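Local structure of RNA-induced transcriptional silencing complex protein tas3 (Schizosaccharomyces pombe, 3D1B) at residues Phe27-Val41 / Val55-Pro67. The protein joins Ago1 and Chp1 in the core of the RITS complex, acting in RNA interference and heterochromatin formation. Residues are numbered along the deposited sequence; the frame is centred on the assembly and turned at random.
Sequences FFQTNSSCAEALVKV and VLQLVFSASEKFP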
loop_
_atom_site.group_PDB
_atom_site.type_symbol
_atom_site.label_atom_id
_atom_site.label_comp_id
_atom_site.label_asym_id
_atom_site.label_seq_id
_atom_site.Cartn_x
_atom_site.Cartn_y
_atom_site.Cartn_z
ATOM N N PHE A 27 5.829 17.645 -9.637
ATOM C CA PHE A 27 5.881 16.346 -10.295
ATOM C C PHE A 27 4.480 15.871 -10.675
ATOM O O PHE A 27 4.278 15.278 -11.733
ATOM C CB PHE A 27 6.564 15.338 -9.364
ATOM C CG PHE A 27 6.722 13.961 -9.947
ATOM C CD1 PHE A 27 7.374 13.768 -11.163
ATOM C CD2 PHE A 27 6.236 12.849 -9.260
ATOM C CE1 PHE A 27 7.543 12.483 -11.689
ATOM C CE2 PHE A 27 6.399 11.561 -9.775
ATOM C CZ PHE A 27 7.055 11.381 -10.994
ATOM N N PHE A 28 3.510 16.127 -9.806
ATOM C CA PHE A 28 2.136 15.731 -10.075
ATOM C C PHE A 28 1.579 16.599 -11.202
ATOM O O PHE A 28 0.951 16.098 -12.136
ATOM C CB PHE A 28 1.279 15.929 -8.820
ATOM C CG PHE A 28 -0.164 15.551 -9.003
ATOM C CD1 PHE A 28 -0.602 14.253 -8.740
ATOM C CD2 PHE A 28 -1.093 16.496 -9.432
ATOM C CE1 PHE A 28 -1.950 13.901 -8.900
ATOM C CE2 PHE A 28 -2.439 16.157 -9.595
ATOM C CZ PHE A 28 -2.871 14.859 -9.327
ATOM N N GLN A 29 1.838 17.899 -11.115
ATOM C CA GLN A 29 1.327 18.853 -12.098
ATOM C C GLN A 29 1.970 18.793 -13.477
ATOM O O GLN A 29 1.493 19.448 -14.402
ATOM C CB GLN A 29 1.418 20.276 -11.537
ATOM C CG GLN A 29 0.705 20.433 -10.204
ATOM C CD GLN A 29 0.459 21.880 -9.818
ATOM O OE1 GLN A 29 1.170 22.778 -10.256
ATOM N NE2 GLN A 29 -0.546 22.107 -8.975
ATOM N N THR A 30 3.058 18.040 -13.621
ATOM C CA THR A 30 3.691 17.902 -14.928
ATOM C C THR A 30 3.344 16.543 -15.529
ATOM O O THR A 30 3.730 16.239 -16.654
ATOM C CB THR A 30 5.234 18.054 -14.858
ATOM O OG1 THR A 30 5.777 17.138 -13.902
ATOM C CG2 THR A 30 5.607 19.469 -14.472
ATOM N N ASN A 31 2.610 15.728 -14.771
ATOM C CA ASN A 31 2.195 14.403 -15.229
ATOM C C ASN A 31 0.681 14.261 -15.256
ATOM O O ASN A 31 0.071 13.866 -14.258
ATOM C CB ASN A 31 2.766 13.308 -14.324
ATOM C CG ASN A 31 4.243 13.080 -14.546
ATOM O OD1 ASN A 31 5.086 13.732 -13.935
ATOM N ND2 ASN A 31 4.564 12.156 -15.438
ATOM N N SER A 32 0.070 14.571 -16.394
ATOM C CA SER A 32 -1.380 14.465 -16.508
ATOM C C SER A 32 -1.826 13.049 -16.170
ATOM O O SER A 32 -2.945 12.838 -15.710
ATOM C CB SER A 32 -1.840 14.820 -17.922
ATOM O OG SER A 32 -1.354 13.879 -18.859
ATOM N N SER A 33 -0.945 12.079 -16.404
ATOM C CA SER A 33 -1.256 10.684 -16.112
ATOM C C SER A 33 -1.460 10.495 -14.611
ATOM O O SER A 33 -2.232 9.639 -14.190
ATOM C CB SER A 33 -0.134 9.763 -16.608
ATOM O OG SER A 33 1.105 10.088 -16.007
ATOM N N CYS A 34 -0.767 11.296 -13.807
ATOM C CA CYS A 34 -0.924 11.210 -12.359
ATOM C C CYS A 34 -2.274 11.800 -11.963
ATOM O O CYS A 34 -2.952 11.279 -11.084
ATOM C CB CYS A 34 0.197 11.964 -11.640
ATOM S SG CYS A 34 1.786 11.097 -11.665
ATOM N N ALA A 35 -2.661 12.896 -12.608
ATOM C CA ALA A 35 -3.944 13.521 -12.308
ATOM C C ALA A 35 -5.060 12.547 -12.676
ATOM O O ALA A 35 -6.031 12.378 -11.932
ATOM C CB ALA A 35 -4.091 14.830 -13.096
ATOM N N GLU A 36 -4.907 11.898 -13.828
ATOM C CA GLU A 36 -5.884 10.931 -14.302
ATOM C C GLU A 36 -5.974 9.744 -13.346
ATOM O O GLU A 36 -7.058 9.223 -13.086
ATOM C CB GLU A 36 -5.501 10.455 -15.705
ATOM C CG GLU A 36 -5.805 11.477 -16.797
ATOM C CD GLU A 36 -4.818 11.428 -17.951
ATOM O OE1 GLU A 36 -4.462 10.315 -18.393
ATOM O OE2 GLU A 36 -4.406 12.511 -18.424
ATOM N N ALA A 37 -4.826 9.321 -12.827
ATOM C CA ALA A 37 -4.771 8.194 -11.901
ATOM C C ALA A 37 -5.474 8.528 -10.586
ATOM O O ALA A 37 -6.204 7.705 -10.029
ATOM C CB ALA A 37 -3.314 7.817 -11.640
ATOM N N LEU A 38 -5.263 9.740 -10.087
ATOM C CA LEU A 38 -5.889 10.142 -8.833
ATOM C C LEU A 38 -7.412 10.076 -8.938
ATOM O O LEU A 38 -8.090 9.672 -7.993
ATOM C CB LEU A 38 -5.455 11.559 -8.448
ATOM C CG LEU A 38 -6.018 12.071 -7.120
ATOM C CD1 LEU A 38 -5.592 11.149 -5.977
ATOM C CD2 LEU A 38 -5.525 13.487 -6.881
ATOM N N VAL A 39 -7.947 10.457 -10.093
ATOM C CA VAL A 39 -9.393 10.431 -10.294
ATOM C C VAL A 39 -9.952 9.025 -10.101
ATOM O O VAL A 39 -11.020 8.849 -9.507
ATOM C CB VAL A 39 -9.770 10.944 -11.708
ATOM C CG1 VAL A 39 -11.244 10.675 -11.992
ATOM C CG2 VAL A 39 -9.480 12.429 -11.804
ATOM N N LYS A 40 -9.221 8.027 -10.590
ATOM C CA LYS A 40 -9.655 6.637 -10.481
ATOM C C LYS A 40 -9.324 6.019 -9.125
ATOM O O LYS A 40 -10.050 5.155 -8.634
ATOM C CB LYS A 40 -9.007 5.786 -11.580
ATOM C CG LYS A 40 -9.248 6.268 -13.006
ATOM C CD LYS A 40 -8.887 5.172 -14.001
ATOM C CE LYS A 40 -8.967 5.641 -15.449
ATOM N NZ LYS A 40 -7.660 6.162 -15.950
ATOM N N VAL A 41 -8.229 6.472 -8.523
ATOM C CA VAL A 41 -7.770 5.948 -7.240
ATOM C C VAL A 41 -8.473 6.496 -6.006
ATOM O O VAL A 41 -8.789 5.745 -5.081
ATOM C CB VAL A 41 -6.251 6.202 -7.055
ATOM C CG1 VAL A 41 -5.824 5.822 -5.648
ATOM C CG2 VAL A 41 -5.452 5.409 -8.081
ATOM N N VAL A 55 -2.457 5.680 -1.813
ATOM C CA VAL A 55 -2.865 6.584 -2.887
ATOM C C VAL A 55 -1.605 7.119 -3.570
ATOM O O VAL A 55 -1.508 7.134 -4.799
ATOM C CB VAL A 55 -3.689 7.779 -2.345
ATOM C CG1 VAL A 55 -3.869 8.824 -3.445
ATOM C CG2 VAL A 55 -5.038 7.298 -1.853
ATOM N N LEU A 56 -0.636 7.548 -2.767
ATOM C CA LEU A 56 0.614 8.081 -3.306
ATOM C C LEU A 56 1.344 7.065 -4.164
ATOM O O LEU A 56 1.839 7.388 -5.246
ATOM C CB LEU A 56 1.542 8.525 -2.174
ATOM C CG LEU A 56 1.155 9.796 -1.423
ATOM C CD1 LEU A 56 2.179 10.058 -0.325
ATOM C CD2 LEU A 56 1.097 10.971 -2.400
ATOM N N GLN A 57 1.413 5.828 -3.690
ATOM C CA GLN A 57 2.113 4.807 -4.450
ATOM C C GLN A 57 1.417 4.524 -5.780
ATOM O O GLN A 57 2.068 4.416 -6.818
ATOM C CB GLN A 57 2.229 3.518 -3.624
ATOM C CG GLN A 57 3.309 2.571 -4.127
ATOM C CD GLN A 57 3.566 1.417 -3.169
ATOM O OE1 GLN A 57 3.397 1.556 -1.960
ATOM N NE2 GLN A 57 3.995 0.284 -3.704
ATOM N N LEU A 58 0.091 4.418 -5.754
ATOM C CA LEU A 58 -0.664 4.140 -6.965
ATOM C C LEU A 58 -0.574 5.282 -7.963
ATOM O O LEU A 58 -0.324 5.063 -9.153
ATOM C CB LEU A 58 -2.130 3.859 -6.616
ATOM C CG LEU A 58 -2.316 2.537 -5.871
ATOM C CD1 LEU A 58 -3.760 2.384 -5.422
ATOM C CD2 LEU A 58 -1.917 1.388 -6.792
ATOM N N VAL A 59 -0.769 6.500 -7.473
ATOM C CA VAL A 59 -0.721 7.673 -8.329
ATOM C C VAL A 59 0.645 7.866 -8.975
ATOM O O VAL A 59 0.744 8.096 -10.183
ATOM C CB VAL A 59 -1.105 8.936 -7.539
ATOM C CG1 VAL A 59 -0.806 10.180 -8.360
ATOM C CG2 VAL A 59 -2.589 8.886 -7.191
ATOM N N PHE A 60 1.707 7.765 -8.187
ATOM C CA PHE A 60 3.033 7.944 -8.761
ATOM C C PHE A 60 3.425 6.816 -9.711
ATOM O O PHE A 60 4.267 7.009 -10.593
ATOM C CB PHE A 60 4.083 8.104 -7.654
ATOM C CG PHE A 60 3.966 9.396 -6.895
ATOM C CD1 PHE A 60 3.538 10.556 -7.533
ATOM C CD2 PHE A 60 4.314 9.463 -5.552
ATOM C CE1 PHE A 60 3.457 11.766 -6.839
ATOM C CE2 PHE A 60 4.237 10.671 -4.854
ATOM C CZ PHE A 60 3.806 11.820 -5.502
ATOM N N SER A 61 2.810 5.646 -9.560
ATOM C CA SER A 61 3.132 4.522 -10.437
ATOM C C SER A 61 2.684 4.817 -11.864
ATOM O O SER A 61 3.113 4.151 -12.811
ATOM C CB SER A 61 2.460 3.230 -9.952
ATOM O OG SER A 61 1.071 3.211 -10.261
ATOM N N ALA A 62 1.828 5.826 -12.011
ATOM C CA ALA A 62 1.310 6.213 -13.319
ATOM C C ALA A 62 2.132 7.309 -13.983
ATOM O O ALA A 62 1.872 7.662 -15.133
ATOM C CB ALA A 62 -0.141 6.672 -13.195
ATOM N N SER A 63 3.120 7.843 -13.269
ATOM C CA SER A 63 3.954 8.911 -13.815
ATOM C C SER A 63 4.722 8.416 -15.030
ATOM O O SER A 63 5.132 7.261 -15.089
ATOM C CB SER A 63 4.932 9.426 -12.755
ATOM O OG SER A 63 5.795 8.395 -12.315
ATOM N N GLU A 64 4.917 9.304 -15.999
ATOM C CA GLU A 64 5.622 8.951 -17.225
ATOM C C GLU A 64 6.775 9.912 -17.484
ATOM O O GLU A 64 7.722 9.581 -18.197
ATOM C CB GLU A 64 4.656 9.016 -18.414
ATOM C CG GLU A 64 3.326 8.313 -18.186
ATOM C CD GLU A 64 2.307 8.619 -19.270
ATOM O OE1 GLU A 64 2.215 9.795 -19.687
ATOM O OE2 GLU A 64 1.586 7.691 -19.696
ATOM N N LYS A 65 6.697 11.096 -16.891
ATOM C CA LYS A 65 7.710 12.117 -17.114
ATOM C C LYS A 65 8.660 12.416 -15.965
ATOM O O LYS A 65 8.263 12.982 -14.951
ATOM C CB LYS A 65 7.023 13.416 -17.550
ATOM C CG LYS A 65 6.130 13.239 -18.771
ATOM C CD LYS A 65 5.959 14.549 -19.527
ATOM C CE LYS A 65 4.771 15.340 -19.030
ATOM N NZ LYS A 65 5.038 16.808 -19.013
ATOM N N PHE A 66 9.923 12.043 -16.146
ATOM C CA PHE A 66 10.951 12.291 -15.145
ATOM C C PHE A 66 12.337 11.886 -15.630
ATOM O O PHE A 66 12.481 10.995 -16.470
ATOM C CB PHE A 66 10.622 11.559 -13.833
ATOM C CG PHE A 66 10.352 10.087 -13.997
ATOM C CD1 PHE A 66 11.392 9.167 -14.033
ATOM C CD2 PHE A 66 9.044 9.621 -14.090
ATOM C CE1 PHE A 66 11.130 7.797 -14.153
ATOM C CE2 PHE A 66 8.772 8.256 -14.211
ATOM C CZ PHE A 66 9.816 7.342 -14.241
ATOM N N PRO A 67 13.378 12.556 -15.119
ATOM C CA PRO A 67 14.752 12.241 -15.511
ATOM C C PRO A 67 15.139 10.838 -15.055
ATOM O O PRO A 67 14.712 10.373 -13.993
ATOM C CB PRO A 67 15.567 13.336 -14.833
ATOM C CG PRO A 67 14.746 13.680 -13.640
ATOM C CD PRO A 67 13.348 13.689 -14.181
HETATM O O HOH W 1 8.015 15.752 -14.112
HETATM O O HOH W 2 1.832 12.278 -17.869
#
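Within the all-helical C-terminal motif of Tas3, helices 32-41 and 55-60 pack as a steeply inclined, roughly antiparallel pair, 135° between their directions, through V59, which sets one methyl on C34 and the other on L38. V59 CG1 also meets the rim of the F28 ring, 3.9 Å from CE1 and in the ring plane. Further along, V41 packs on L58, its CG2 lying 3.9 Å from L58 CB. Residues 63-66 run along the ring of F27, with K65 O near the ring's edge, 3.4 Å from F27 CE1. With CG trans to the backbone N (chi1 -178°), that ring brings CZ to 3.4 Å from S63 CB and lies oblique to the F60 ring, while I98 of helix 89-105 and I115 of helix 109-122 also touch it. Cutting F27 back to an alanine is likely to open a gap beside F60, S63 and F66 and strip the F60 ring of one aromatic neighbour. S63 OG is itself held by a 2.7 Å hydrogen bond to F60 O, which S63 N shares. L74 of the second subunit packs on A37 and A62, whose methyls touch. Beside them S33 OG donates to A62 O at 2.7 Å, approaching from above the carbonyl plane, 43° out of it.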